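Transcriptional regulator containing CBS domains (PDB 6UOF) probably regulates transcription in Streptococcus pneumoniae, this piece being its pair of CBS domains, a module that in relatives commonly senses adenosyl ligands. Local coordinates at residues D22-K25 / D26-L30; P62-I66 / D67-S71; L8-S12 / H13-F17; G109-R113 / R114-E118. One frame throughout, in Å; residues are numbered along the deposited sequence. Where two conformers were deposited one is given.

Interaction 1 (D22-K25 / D26-L30); sequences DTVK and DYLDL
Thr23 holds OG1 between its backbone N and its carbonyl carbon (chi1 67°), while Asp26 swings CG to the position opposite its carbonyl carbon (chi1 -64°); together these turns bring hydroxyl and carboxylate to each other's backbone. The outcome is a capping box. Asp26 N donates to Thr23 OG1 over 3.3 Å, and Thr23 N donates back to Asp26 OD2 over 2.9 Å, the second bond meeting the carboxylate on its anti side and 33° out of its plane. Thr23 OG1 and Asp26 OD2 are 3.2 Å apart, a weak pairing at most. Asp22 brings CB to 3.5 Å from the same Asp26 OD2, and its carboxylate stands almost at right angles to that of Asp26. A water bridges the pair, donating to Asp22 OD1 at 2.8 Å and weakly to Asp26 OD2, while Asp22 OD2 accepts from Arg19 N.

Lys25, in the first turn, reaches to Asp29 one turn on, bending at its last torsion to set NZ 2.9 Å from Asp29 OD2, a salt bridge using the syn lone pair. On another flank Val24 CG1 packs 4.2 Å from Leu28 CD1. Tyr27 heads inward, its OH bonded to Ser37 O.

The capping box thus satisfies Asp26 N and Thr23 N, while Val24 and Lys25 have backbone bonds with Thr64 and Pro62. Acidic groups near this N-terminus probably gain from the helix dipole, and the bridging water may ease the repulsion between Asp22 and Asp26.

Interaction 2 (P62-I66 / D67-S71); sequences PSTTI and DKVMS
Ile66 O is gripped by two backbone amides. Met70 N, 2.9 Å from Ile66 O, lies nearly on the carbonyl's own line, with a C=O...donor angle of 175°. Val69 N, 3.0 Å from Ile66 O, instead comes from above the carbonyl plane, 59° out of it. The two donors therefore use different regions of one oxygen, and the chain is wound tightly between them. One step earlier, Lys68 N donates to Thr65 O over 3.1 Å, again from above the carbonyl plane.

At the entry to this turn Thr65 and Asp67 lie side by side and point the same way. Thr65 OG1 donates to Asp67 OD1 over 2.6 Å, a short bond that ties residues i and i+2. Both side chains have their first torsion near +60°, consistent with hydroxyl and carboxylate lying side by side.

Apolar groups line other sides: Thr64 CG2 sits 3.8 Å from Val69 CG1, and Ile66 CG2 lies 4.2 Å from Met70 CB, where those side chains cross at about a right angle. Ile66 also packs on Tyr27 and Val41. Successive bonds from Lys68 to Thr65 and from Val69 to Ile66 span three residues each, the pattern of a short 3-10 turn, here in the loop between helix 54-57 and helix 83-93 of a paired CBS module.

Interaction 3 (L8-S12 / H13-F17); sequences LYRPS and HEYGF
Pro11 lays its ring alongside the end of Glu14, the two pointing the same way, with Pro11 CD 3.6 Å from Glu14 CD. An extended Glu14 chain beyond CG (chi2 -180°) carries the carboxylate back along the proline. From another side Pro11 CB is approached obliquely by the imidazole of His13, CE1 being 3.6 Å away. The ring is thus bordered by two side chains of the turn that follows it.

Pro11 O collects two amides. Tyr15 N donates to it over 3.2 Å and lies close to the carbonyl axis, whereas Glu14 N donates over 3.0 Å from above the plane. Gly16 N then bonds to Ser12 O, and the same Ser12 O meets the edge of the Phe17 ring in its plane, 3.7 Å from CD1. Gly16 has a positive phi of 120° and psi 148°, a backbone shape that suits a residue without a side chain.

Arg10 crosses Tyr15 at about a right angle, their CB atoms 4.0 Å apart. A water joins Glu14 OE1, to which it donates, and weakly Arg10 NH1. Arg10 NE has its main partner in Asp115, and Tyr15 OH bonds to Arg38 O.

The arrangement is a strand-to-helix junction: Pro11 occupies the N-cap of helix 12-15, and Gly16 ends that single turn as the chain moves from strand 10-11, beside strand 107-112, toward strand 18-19 of the other sheet.

Interaction 4 (G109-R113 / R114-E118); sequences GVVTR and RDVME
Thr112 and Asp115 meet at the start of helix 113-118, where Asp115 N donates to Thr112 OG1 over 3.3 Å at a nearly straight 160°. This is a side-chain N-cap bond. The hydroxyl in turn gives a weak bond to Asp115 OD2, 3.1 Å away, made possible because Thr112 keeps OG1 between its own N and carbonyl carbon (chi1 71°). A water completes the ring of polar contacts, accepting from Thr112 N at 2.9 Å and donating to Asp115 OD2 at 2.8 Å.

In the next shell, basic groups hold the carboxylate. Arg114 NH2 forms a salt bridge with Asp115 OD1 (2.8 Å), while Arg114 NE makes a second one to Glu118 OE1 (3.0 Å), its hydrogen bond weak, so one guanidinium serves two acids. Arg10 NE adds a salt bridge to Asp115 OD2. Arg113 sends its extended chain the other way, crossing Met117 (a selenomethionine) with Arg113 CG 4.1 Å from Met117 CE, and ends on Phe95 O and Met90 O.

Val111 CB and Val116 CG2 stand 4.4 Å apart across the bend. Strand 109-112 and helix 114-118 run at 50° to each other, strand 107-112 lying between strands 10-11 and 97-101, while Val116 and Met117 pack against helix 83-93.

Along the chain the order is interaction 3, 1, 2, 4, all of them local turns or helix starts. Interactions 1 and 2 have centres about 9 Å apart and join by probable backbone bonds, Asp22 with Ile66 and Val24 with Thr64, fastening loop 62-66 to the N-terminal end of helix 24-34. Interactions 3 and 4, about 11 Å apart between centres, share the antiparallel sheet of strands 10-11 and 107-112 and the Arg10-Asp115 salt bridge. Interactions 1 and 4 lie on opposite sides of the chain's centre, their centres about 23 Å apart; interaction 3 touches both, through Leu30 in the first case. Strand 10-11 pairs with strand 107-112, joining the N- and C-terminal parts of the CBS pair in one sheet.

Interaction 1 (D22-K25 / D26-L30)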
loop_
_atom_site.group_PDB
_atom_site.type_symbol
_atom_site.label_atom_id
_atom_site.label_comp_id
_atom_site.label_asym_id
_atom_site.label_seq_id
_atom_site.Cartn_x
_atom_site.Cartn_y
_atom_site.Cartn_z
ATOM N N ASP A 22 1.632 -1.521 -14.962
ATOM C CA ASP A 22 1.017 -0.186 -15.164
ATOM C C ASP A 22 2.153 0.837 -15.335
ATOM O O ASP A 22 3.335 0.490 -15.104
ATOM C CB ASP A 22 0.101 0.194 -13.994
ATOM C CG ASP A 22 -1.220 -0.575 -13.913
ATOM O OD1 ASP A 22 -1.732 -0.964 -14.969
ATOM O OD2 ASP A 22 -1.741 -0.737 -12.785
ATOM N N THR A 23 1.811 2.066 -15.708
ATOM C CA THR A 23 2.816 3.126 -15.963
ATOM C C THR A 23 2.701 4.241 -14.925
ATOM O O THR A 23 1.730 4.302 -14.146
ATOM C CB THR A 23 2.632 3.686 -17.375
ATOM O OG1 THR A 23 1.370 4.355 -17.370
ATOM C CG2 THR A 23 2.705 2.624 -18.452
ATOM N N VAL A 24 3.696 5.118 -14.949
ATOM C CA VAL A 24 3.689 6.304 -14.052
ATOM C C VAL A 24 2.445 7.151 -14.371
ATOM O O VAL A 24 1.817 7.643 -13.413
ATOM C CB VAL A 24 5.010 7.078 -14.192
ATOM C CG1 VAL A 24 4.917 8.496 -13.641
ATOM C CG2 VAL A 24 6.142 6.310 -13.530
ATOM N N LYS A 25 2.043 7.228 -15.643
ATOM C CA LYS A 25 0.800 7.960 -16.029
ATOM C C LYS A 25 -0.386 7.341 -15.280
ATOM O O LYS A 25 -1.239 8.090 -14.762
ATOM C CB LYS A 25 0.538 7.886 -17.538
ATOM C CG LYS A 25 -0.785 8.504 -17.986
ATOM C CD LYS A 25 -1.125 8.264 -19.445
ATOM C CE LYS A 25 -2.537 8.679 -19.812
ATOM N NZ LYS A 25 -3.553 7.855 -19.116
ATOM N N ASP A 26 -0.460 6.012 -15.246
ATOM C CA ASP A 26 -1.568 5.330 -14.527
ATOM C C ASP A 26 -1.528 5.697 -13.041
ATOM O O ASP A 26 -2.607 5.909 -12.455
ATOM C CB ASP A 26 -1.494 3.814 -14.702
ATOM C CG ASP A 26 -1.667 3.348 -16.135
ATOM O OD1 ASP A 26 -2.466 3.957 -16.856
ATOM O OD2 ASP A 26 -0.980 2.389 -16.513
ATOM N N TYR A 27 -0.336 5.774 -12.449
ATOM C CA TYR A 27 -0.193 6.161 -11.017
ATOM C C TYR A 27 -0.715 7.590 -10.813
ATOM O O TYR A 27 -1.550 7.819 -9.906
ATOM C CB TYR A 27 1.265 6.047 -10.570
ATOM C CG TYR A 27 1.564 6.786 -9.295
ATOM C CD1 TYR A 27 1.255 6.257 -8.053
ATOM C CD2 TYR A 27 2.078 8.068 -9.341
ATOM C CE1 TYR A 27 1.511 6.950 -6.882
ATOM C CE2 TYR A 27 2.308 8.786 -8.181
ATOM C CZ TYR A 27 2.001 8.239 -6.954
ATOM O OH TYR A 27 2.231 8.932 -5.800
ATOM N N LEU A 28 -0.275 8.531 -11.648
ATOM C CA LEU A 28 -0.712 9.946 -11.492
ATOM C C LEU A 28 -2.233 10.048 -11.645
ATOM O O LEU A 28 -2.854 10.829 -10.891
ATOM C CB LEU A 28 0.030 10.834 -12.496
ATOM C CG LEU A 28 1.543 10.924 -12.288
ATOM C CD1 LEU A 28 2.203 11.732 -13.396
ATOM C CD2 LEU A 28 1.878 11.520 -10.925
ATOM N N ASP A 29 -2.819 9.283 -12.566
ATOM C CA ASP A 29 -4.291 9.303 -12.754
ATOM C C ASP A 29 -4.969 8.755 -11.492
ATOM O O ASP A 29 -6.027 9.306 -11.092
ATOM C CB ASP A 29 -4.704 8.486 -13.981
ATOM C CG ASP A 29 -4.243 9.053 -15.312
ATOM O OD1 ASP A 29 -3.885 10.258 -15.356
ATOM O OD2 ASP A 29 -4.251 8.288 -16.303
ATOM N N LEU A 30 -4.425 7.679 -10.913
ATOM C CA LEU A 30 -5.053 7.063 -9.709
ATOM C C LEU A 30 -4.960 8.038 -8.530
ATOM O O LEU A 30 -5.907 8.099 -7.724
ATOM C CB LEU A 30 -4.372 5.733 -9.381
ATOM C CG LEU A 30 -5.106 4.882 -8.349
ATOM C CD1 LEU A 30 -6.490 4.494 -8.838
ATOM C CD2 LEU A 30 -4.300 3.656 -7.987
HETATM O O HOH W 1 -3.427 0.557 -16.571
#

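Interaction 2 (P62-I66 / D67-S71)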
loop_
_atom_site.group_PDB
_atom_site.type_symbol
_atom_site.label_atom_id
_atom_site.label_comp_id
_atom_site.label_asym_id
_atom_site.label_seq_id
_atom_site.Cartn_x
_atom_site.Cartn_y
_atom_site.Cartn_z
ATOM N N PRO A 62 6.195 9.612 -17.706
ATOM C CA PRO A 62 4.880 8.990 -17.593
ATOM C C PRO A 62 4.788 7.602 -18.249
ATOM O O PRO A 62 3.955 6.807 -17.836
ATOM C CB PRO A 62 3.960 9.983 -18.325
ATOM C CG PRO A 62 4.693 11.296 -18.285
ATOM C CD PRO A 62 6.153 10.918 -18.387
ATOM N N SER A 63 5.661 7.329 -19.225
ATOM C CA SER A 63 5.635 6.040 -19.968
ATOM C C SER A 63 6.342 4.917 -19.194
ATOM O O SER A 63 6.157 3.742 -19.562
ATOM C CB SER A 63 6.263 6.201 -21.329
ATOM O OG SER A 63 7.608 6.646 -21.206
ATOM N N THR A 64 7.129 5.246 -18.172
ATOM C CA THR A 64 7.902 4.213 -17.429
ATOM C C THR A 64 6.989 3.282 -16.637
ATOM O O THR A 64 5.990 3.766 -16.045
ATOM C CB THR A 64 8.932 4.852 -16.491
ATOM O OG1 THR A 64 9.816 5.626 -17.302
ATOM C CG2 THR A 64 9.727 3.835 -15.703
ATOM N N THR A 65 7.308 1.987 -16.622
ATOM C CA THR A 65 6.485 1.026 -15.852
ATOM C C THR A 65 6.757 1.169 -14.352
ATOM O O THR A 65 7.881 1.518 -13.934
ATOM C CB THR A 65 6.663 -0.426 -16.321
ATOM O OG1 THR A 65 8.049 -0.752 -16.409
ATOM C CG2 THR A 65 5.988 -0.685 -17.650
ATOM N N ILE A 66 5.729 0.856 -13.568
ATOM C CA ILE A 66 5.824 1.014 -12.092
ATOM C C ILE A 66 6.934 0.135 -11.507
ATOM O O ILE A 66 7.568 0.576 -10.524
ATOM C CB ILE A 66 4.448 0.727 -11.461
ATOM C CG1 ILE A 66 3.413 1.760 -11.923
ATOM C CG2 ILE A 66 4.545 0.651 -9.948
ATOM C CD1 ILE A 66 3.716 3.197 -11.539
ATOM N N ASP A 67 7.190 -1.054 -12.066
ATOM C CA ASP A 67 8.221 -1.917 -11.447
ATOM C C ASP A 67 9.587 -1.223 -11.446
ATOM O O ASP A 67 10.375 -1.528 -10.550
ATOM C CB ASP A 67 8.346 -3.267 -12.162
ATOM C CG ASP A 67 8.889 -3.192 -13.576
ATOM O OD1 ASP A 67 8.389 -2.387 -14.371
ATOM O OD2 ASP A 67 9.852 -3.935 -13.857
ATOM N N LYS A 68 9.813 -0.276 -12.357
ATOM C CA LYS A 68 11.149 0.363 -12.483
ATOM C C LYS A 68 11.245 1.611 -11.592
ATOM O O LYS A 68 12.355 2.165 -11.526
ATOM C CB LYS A 68 11.462 0.588 -13.971
ATOM C CG LYS A 68 11.634 -0.720 -14.748
ATOM C CD LYS A 68 12.110 -0.621 -16.181
ATOM C CE LYS A 68 13.460 0.049 -16.284
ATOM N NZ LYS A 68 14.019 -0.038 -17.658
ATOM N N VAL A 69 10.158 2.019 -10.919
ATOM C CA VAL A 69 10.214 3.239 -10.052
ATOM C C VAL A 69 9.802 2.916 -8.616
ATOM O O VAL A 69 10.128 3.668 -7.711
ATOM C CB VAL A 69 9.348 4.402 -10.592
ATOM C CG1 VAL A 69 9.628 4.717 -12.051
ATOM C CG2 VAL A 69 7.861 4.148 -10.400
HETATM N N MSE A 70 9.116 1.797 -8.379
HETATM C CA MSE A 70 8.576 1.501 -7.061
HETATM C C MSE A 70 9.672 1.238 -6.028
HETATM O O MSE A 70 10.783 0.819 -6.369
HETATM C CB MSE A 70 7.639 0.288 -7.147
HETATM C CG MSE A 70 8.357 -1.000 -7.394
HETATM SE SE MSE A 70 7.076 -2.435 -7.769
HETATM C CE MSE A 70 8.368 -3.840 -8.200
ATOM N N SER A 71 9.307 1.489 -4.763
ATOM C CA SER A 71 10.122 1.261 -3.584
ATOM C C SER A 71 9.959 -0.179 -3.092
ATOM O O SER A 71 9.006 -0.872 -3.530
ATOM C CB SER A 71 9.721 2.185 -2.453
ATOM O OG SER A 71 9.915 3.546 -2.785
#

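Interaction 3 (L8-S12 / H13-F17)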
loop_
_atom_site.group_PDB
_atom_site.type_symbol
_atom_site.label_atom_id
_atom_site.label_comp_id
_atom_site.label_asym_id
_atom_site.label_seq_id
_atom_site.Cartn_x
_atom_site.Cartn_y
_atom_site.Cartn_z
ATOM N N LEU A 8 -10.136 -2.771 10.501
ATOM C CA LEU A 8 -9.783 -1.396 10.039
ATOM C C LEU A 8 -9.323 -1.312 8.586
ATOM O O LEU A 8 -9.305 -0.190 8.053
ATOM C CB LEU A 8 -8.634 -0.886 10.915
ATOM C CG LEU A 8 -9.026 -0.287 12.257
ATOM C CD1 LEU A 8 -7.790 -0.022 13.106
ATOM C CD2 LEU A 8 -9.795 0.997 12.037
ATOM N N TYR A 9 -9.008 -2.435 7.953
ATOM C CA TYR A 9 -8.326 -2.321 6.643
ATOM C C TYR A 9 -9.307 -1.926 5.534
ATOM O O TYR A 9 -10.536 -2.069 5.680
ATOM C CB TYR A 9 -7.544 -3.597 6.315
ATOM C CG TYR A 9 -8.305 -4.648 5.558
ATOM C CD1 TYR A 9 -9.276 -5.415 6.180
ATOM C CD2 TYR A 9 -8.050 -4.885 4.213
ATOM C CE1 TYR A 9 -9.968 -6.389 5.482
ATOM C CE2 TYR A 9 -8.750 -5.838 3.499
ATOM C CZ TYR A 9 -9.710 -6.595 4.139
ATOM O OH TYR A 9 -10.390 -7.555 3.446
ATOM N N ARG A 10 -8.744 -1.380 4.463
ATOM C CA ARG A 10 -9.489 -0.966 3.254
ATOM C C ARG A 10 -9.174 -1.916 2.109
ATOM O O ARG A 10 -8.016 -2.030 1.706
ATOM C CB ARG A 10 -9.071 0.449 2.862
ATOM C CG ARG A 10 -9.386 1.470 3.940
ATOM C CD ARG A 10 -8.881 2.851 3.593
ATOM N NE ARG A 10 -9.235 3.832 4.615
ATOM C CZ ARG A 10 -10.137 4.796 4.469
ATOM N NH1 ARG A 10 -10.703 5.016 3.293
ATOM N NH2 ARG A 10 -10.478 5.538 5.508
ATOM N N PRO A 11 -10.170 -2.654 1.574
ATOM C CA PRO A 11 -9.932 -3.533 0.431
ATOM C C PRO A 11 -9.263 -2.794 -0.732
ATOM O O PRO A 11 -9.507 -1.612 -0.926
ATOM C CB PRO A 11 -11.341 -4.017 0.078
ATOM C CG PRO A 11 -12.029 -4.066 1.411
ATOM C CD PRO A 11 -11.529 -2.824 2.123
ATOM N N SER A 12 -8.481 -3.527 -1.534
ATOM C CA SER A 12 -7.653 -2.893 -2.597
ATOM C C SER A 12 -8.479 -2.101 -3.617
ATOM O O SER A 12 -7.982 -1.079 -4.104
ATOM C CB SER A 12 -6.792 -3.927 -3.277
ATOM O OG SER A 12 -7.594 -4.925 -3.890
ATOM N N HIS A 13 -9.678 -2.560 -3.978
ATOM C CA HIS A 13 -10.459 -1.781 -4.978
ATOM C C HIS A 13 -10.974 -0.456 -4.403
ATOM O O HIS A 13 -11.238 0.456 -5.209
ATOM C CB HIS A 13 -11.606 -2.613 -5.530
ATOM C CG HIS A 13 -12.529 -3.074 -4.467
ATOM N ND1 HIS A 13 -12.334 -4.268 -3.796
ATOM C CD2 HIS A 13 -13.637 -2.509 -3.937
ATOM C CE1 HIS A 13 -13.298 -4.420 -2.907
ATOM N NE2 HIS A 13 -14.103 -3.356 -2.972
ATOM N N GLU A 14 -11.121 -0.357 -3.076
ATOM C CA GLU A 14 -11.620 0.894 -2.449
ATOM C C GLU A 14 -10.471 1.898 -2.357
ATOM O O GLU A 14 -10.649 3.058 -2.779
ATOM C CB GLU A 14 -12.117 0.661 -1.022
ATOM C CG GLU A 14 -13.288 -0.287 -0.892
ATOM C CD GLU A 14 -13.741 -0.483 0.549
ATOM O OE1 GLU A 14 -13.257 0.261 1.445
ATOM O OE2 GLU A 14 -14.556 -1.392 0.789
ATOM N N TYR A 15 -9.332 1.447 -1.826
ATOM C CA TYR A 15 -8.175 2.337 -1.563
ATOM C C TYR A 15 -7.372 2.632 -2.833
ATOM O O TYR A 15 -6.947 3.793 -3.065
ATOM C CB TYR A 15 -7.267 1.700 -0.514
ATOM C CG TYR A 15 -6.067 2.560 -0.238
ATOM C CD1 TYR A 15 -6.138 3.626 0.634
ATOM C CD2 TYR A 15 -4.871 2.340 -0.908
ATOM C CE1 TYR A 15 -5.048 4.448 0.858
ATOM C CE2 TYR A 15 -3.764 3.147 -0.682
ATOM C CZ TYR A 15 -3.852 4.207 0.204
ATOM O OH TYR A 15 -2.774 5.023 0.425
ATOM N N GLY A 16 -7.174 1.607 -3.650
ATOM C CA GLY A 16 -6.352 1.733 -4.866
ATOM C C GLY A 16 -5.157 0.800 -4.851
ATOM O O GLY A 16 -4.577 0.537 -3.789
ATOM N N PHE A 17 -4.773 0.354 -6.032
ATOM C CA PHE A 17 -3.551 -0.463 -6.162
ATOM C C PHE A 17 -3.046 -0.289 -7.584
ATOM O O PHE A 17 -3.803 0.114 -8.475
ATOM C CB PHE A 17 -3.802 -1.943 -5.864
ATOM C CG PHE A 17 -4.658 -2.620 -6.903
ATOM C CD1 PHE A 17 -6.043 -2.513 -6.884
ATOM C CD2 PHE A 17 -4.068 -3.366 -7.912
ATOM C CE1 PHE A 17 -6.811 -3.122 -7.863
ATOM C CE2 PHE A 17 -4.839 -3.980 -8.889
ATOM C CZ PHE A 17 -6.207 -3.853 -8.861
HETATM O O HOH W 2 -11.788 2.714 1.606
#

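Interaction 4 (G109-R113 / R114-E118)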
loop_
_atom_site.group_PDB
_atom_site.type_symbol
_atom_site.label_atom_id
_atom_site.label_comp_id
_atom_site.label_asym_id
_atom_site.label_seq_id
_atom_site.Cartn_x
_atom_site.Cartn_y
_atom_site.Cartn_z
ATOM N N GLY A 109 -5.450 -5.533 0.677
ATOM C CA GLY A 109 -5.801 -4.109 0.760
ATOM C C GLY A 109 -4.752 -3.379 1.550
ATOM O O GLY A 109 -3.581 -3.783 1.512
ATOM N N VAL A 110 -5.157 -2.329 2.253
ATOM C CA VAL A 110 -4.178 -1.521 3.033
ATOM C C VAL A 110 -4.774 -1.092 4.363
ATOM O O VAL A 110 -6.010 -1.068 4.518
ATOM C CB VAL A 110 -3.762 -0.253 2.271
ATOM C CG1 VAL A 110 -3.273 -0.529 0.864
ATOM C CG2 VAL A 110 -4.865 0.800 2.272
ATOM N N VAL A 111 -3.905 -0.745 5.306
ATOM C CA VAL A 111 -4.322 -0.010 6.536
ATOM C C VAL A 111 -3.677 1.374 6.435
ATOM O O VAL A 111 -2.499 1.478 6.027
ATOM C CB VAL A 111 -3.963 -0.708 7.855
ATOM C CG1 VAL A 111 -4.671 -2.026 7.988
ATOM C CG2 VAL A 111 -2.477 -0.874 8.066
ATOM N N THR A 112 -4.455 2.400 6.749
ATOM C CA THR A 112 -3.930 3.784 6.666
ATOM C C THR A 112 -3.598 4.301 8.065
ATOM O O THR A 112 -4.250 3.903 9.050
ATOM C CB THR A 112 -4.909 4.746 5.989
ATOM O OG1 THR A 112 -5.989 4.929 6.909
ATOM C CG2 THR A 112 -5.387 4.271 4.632
ATOM N N ARG A 113 -2.655 5.234 8.121
ATOM C CA ARG A 113 -2.215 5.841 9.398
ATOM C C ARG A 113 -3.400 6.524 10.094
ATOM O O ARG A 113 -3.578 6.321 11.306
ATOM C CB ARG A 113 -1.100 6.854 9.121
ATOM C CG ARG A 113 -0.489 7.452 10.372
ATOM C CD ARG A 113 0.473 8.567 9.982
ATOM N NE ARG A 113 1.119 9.075 11.180
ATOM C CZ ARG A 113 2.303 8.680 11.654
ATOM N NH1 ARG A 113 3.021 7.759 11.028
ATOM N NH2 ARG A 113 2.761 9.196 12.780
ATOM N N ARG A 114 -4.196 7.293 9.352
ATOM C CA ARG A 114 -5.311 8.024 10.008
ATOM C C ARG A 114 -6.273 7.028 10.669
ATOM O O ARG A 114 -6.717 7.283 11.793
ATOM C CB ARG A 114 -6.067 8.885 8.995
ATOM C CG ARG A 114 -6.966 9.928 9.640
ATOM C CD ARG A 114 -8.123 10.415 8.786
ATOM N NE ARG A 114 -9.339 9.630 9.001
ATOM C CZ ARG A 114 -9.705 8.552 8.309
ATOM N NH1 ARG A 114 -8.955 8.093 7.320
ATOM N NH2 ARG A 114 -10.837 7.935 8.606
ATOM N N ASP A 115 -6.594 5.923 9.997
ATOM C CA ASP A 115 -7.550 4.975 10.618
ATOM C C ASP A 115 -6.929 4.338 11.860
ATOM O O ASP A 115 -7.633 4.176 12.858
ATOM C CB ASP A 115 -7.983 3.921 9.605
ATOM C CG ASP A 115 -8.876 4.460 8.504
ATOM O OD1 ASP A 115 -9.596 5.449 8.765
ATOM O OD2 ASP A 115 -8.891 3.862 7.408
ATOM N N VAL A 116 -5.646 4.002 11.803
ATOM C CA VAL A 116 -4.982 3.343 12.958
ATOM C C VAL A 116 -4.918 4.312 14.135
ATOM O O VAL A 116 -5.220 3.942 15.264
ATOM C CB VAL A 116 -3.587 2.837 12.552
ATOM C CG1 VAL A 116 -2.748 2.465 13.764
ATOM C CG2 VAL A 116 -3.677 1.675 11.572
HETATM N N MSE A 117 -4.590 5.573 13.853
HETATM C CA MSE A 117 -4.427 6.506 14.958
HETATM C C MSE A 117 -5.776 6.891 15.566
HETATM O O MSE A 117 -5.867 7.127 16.770
HETATM C CB MSE A 117 -3.694 7.769 14.500
HETATM C CG MSE A 117 -2.268 7.545 14.044
HETATM SE SE MSE A 117 -1.200 6.310 15.168
HETATM C CE MSE A 117 -0.009 5.466 13.883
ATOM N N GLU A 118 -6.811 6.995 14.726
ATOM C CA GLU A 118 -8.123 7.401 15.205
ATOM C C GLU A 118 -8.753 6.254 16.002
ATOM O O GLU A 118 -9.527 6.555 16.927
ATOM C CB GLU A 118 -8.984 7.875 14.033
ATOM C CG GLU A 118 -8.526 9.214 13.474
ATOM C CD GLU A 118 -9.363 9.787 12.343
ATOM O OE1 GLU A 118 -10.250 9.071 11.844
ATOM O OE2 GLU A 118 -9.116 10.955 11.959
HETATM O O HOH W 3 -7.230 1.660 7.094
#